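Uncharacterized conserved protein YjbQ/UPF0047 family, ortholog yugU B.subtilis (Clostridium acetobutylicum, PDB 1VMH) is of unknown function but belongs to the conserved YjbQ/UPF0047 family and probably assembles as a trimer. Local coordinates at the interface of chains A and B. Sequence-based numbering; all coordinates share one arbitrary frame. Chains: chain A/B, Uncharacterized conserved protein YjbQ/UPF0047 family, ortholog yugU B.subtilis.

The interface of chains A and B. Residues chain A 99-100, 103; chain B 62-64, 71, 75, 105.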
loop_
_atom_site.group_PDB
_atom_site.type_symbol
_atom_site.label_atom_id
_atom_site.label_comp_id
_atom_site.label_asym_id
_atom_site.label_seq_id
_atom_site.Cartn_x
_atom_site.Cartn_y
_atom_site.Cartn_z
ATOM N N HIS A 99 3.161 13.579 -6.016
ATOM C CA HIS A 99 3.513 13.096 -4.684
ATOM C C HIS A 99 2.316 12.368 -4.024
ATOM O O HIS A 99 2.489 11.321 -3.359
ATOM C CB HIS A 99 3.979 14.238 -3.777
ATOM C CG HIS A 99 5.335 14.770 -4.107
ATOM N ND1 HIS A 99 6.489 14.073 -3.809
ATOM C CD2 HIS A 99 5.733 15.919 -4.699
ATOM C CE1 HIS A 99 7.534 14.781 -4.209
ATOM N NE2 HIS A 99 7.110 15.906 -4.747
ATOM N N ILE A 100 1.106 12.920 -4.225
ATOM C CA ILE A 100 -0.092 12.333 -3.626
ATOM C C ILE A 100 -0.364 10.980 -4.259
ATOM O O ILE A 100 -0.587 9.987 -3.572
ATOM C CB ILE A 100 -1.309 13.238 -3.812
ATOM C CG1 ILE A 100 -1.157 14.513 -2.977
ATOM C CG2 ILE A 100 -2.584 12.521 -3.438
ATOM C CD1 ILE A 100 -2.037 15.617 -3.450
ATOM N N SER A 103 1.950 8.188 -3.167
ATOM C CA SER A 103 1.660 7.613 -1.835
ATOM C C SER A 103 0.448 6.712 -1.915
ATOM O O SER A 103 0.362 5.687 -1.209
ATOM C CB SER A 103 1.445 8.689 -0.769
ATOM O OG SER A 103 2.666 9.031 -0.128
ATOM N N THR B 62 3.711 5.918 5.264
ATOM C CA THR B 62 3.996 6.138 3.858
ATOM C C THR B 62 5.442 6.535 3.662
ATOM O O THR B 62 6.145 6.782 4.629
ATOM C CB THR B 62 3.091 7.227 3.230
ATOM O OG1 THR B 62 3.136 7.095 1.786
ATOM C CG2 THR B 62 3.493 8.607 3.655
ATOM N N ILE B 63 5.904 6.571 2.426
ATOM C CA ILE B 63 7.301 7.013 2.109
ATOM C C ILE B 63 7.148 8.123 1.105
ATOM O O ILE B 63 6.470 7.926 0.093
ATOM C CB ILE B 63 8.133 5.837 1.580
ATOM C CG1 ILE B 63 8.264 4.757 2.678
ATOM C CG2 ILE B 63 9.496 6.274 1.092
ATOM C CD1 ILE B 63 9.088 3.516 2.357
ATOM N N ASN B 64 7.752 9.276 1.349
ATOM C CA ASN B 64 7.552 10.381 0.431
ATOM C C ASN B 64 8.632 11.424 0.682
ATOM O O ASN B 64 9.581 11.189 1.428
ATOM C CB ASN B 64 6.111 10.926 0.486
ATOM C CG ASN B 64 5.611 11.411 -0.871
ATOM O OD1 ASN B 64 6.215 12.307 -1.459
ATOM N ND2 ASN B 64 4.527 10.802 -1.382
ATOM N N VAL B 71 5.154 19.885 0.562
ATOM C CA VAL B 71 4.655 18.633 -0.001
ATOM C C VAL B 71 3.815 17.913 1.021
ATOM O O VAL B 71 2.737 17.437 0.688
ATOM C CB VAL B 71 5.777 17.730 -0.502
ATOM C CG1 VAL B 71 5.234 16.320 -0.876
ATOM C CG2 VAL B 71 6.448 18.373 -1.689
ATOM N N ILE B 75 -0.240 17.129 0.701
ATOM C CA ILE B 75 -0.841 15.805 0.800
ATOM C C ILE B 75 -1.954 15.787 1.842
ATOM O O ILE B 75 -3.061 15.345 1.568
ATOM C CB ILE B 75 0.200 14.731 1.150
ATOM C CG1 ILE B 75 1.240 14.593 0.023
ATOM C CG2 ILE B 75 -0.459 13.358 1.360
ATOM C CD1 ILE B 75 2.453 13.729 0.362
ATOM N N MET B 105 -3.058 5.260 2.784
ATOM C CA MET B 105 -1.593 5.306 2.961
ATOM C C MET B 105 -1.020 3.909 3.112
ATOM O O MET B 105 0.037 3.580 2.541
ATOM C CB MET B 105 -1.215 6.162 4.183
ATOM C CG MET B 105 -1.588 7.627 4.047
ATOM S SD MET B 105 -0.750 8.502 2.708
ATOM C CE MET B 105 -1.965 8.355 1.390
HETATM O O HOH W 1 1.809 4.964 0.976
HETATM O O HOH W 2 -0.390 3.068 -0.626
#
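Helix 96-105 of chain A lies against strand 59-65 and helix 69-82 of chain B, with the end of chain B's own helix 96-105 at the margin. B:Asn64 and A:Ser103 carry much of the polar contact, the asparagine carboxamide reaching the helix through both ends. Its amide nitrogen ND2 donates to the backbone carbonyl O of A:His99 at 2.9 Å. The same ND2 donates to the hydroxyl OG of A:Ser103, a straighter bond with 160° at the hydrogen; both acceptors lie close to the amide plane. On the other end, OD1 accepts from ND1 of the A:His99 imidazole at 3.0 Å. That donor sits in the carbonyl plane, although ring and amide are turned 47° apart. Three bonds thus fix the rotation of the amide and leave little doubt which end is nitrogen.

CG1 of B:Val71 sits over one face of the imidazole, off centre, 3.8 Å from the ring centroid. A chi1 of -162° swings the B:Thr62 hydroxyl away from its own backbone nitrogen and toward chain A. There OG1 hydrogen-bonds OG of A:Ser103 at 2.8 Å, so B:Thr62 and B:Asn64 both hold the serine hydroxyl. A water joins this OG1 to the carbonyl oxygens of A:Ser103 and B:Met105. Beyond the polar row, A:Ile100 and B:Ile75 lie alongside each other, running antiparallel, with their CG1 atoms 3.8 Å apart. The patch ties helix to strand and probably helps hold neighbouring subunits together in a trimer.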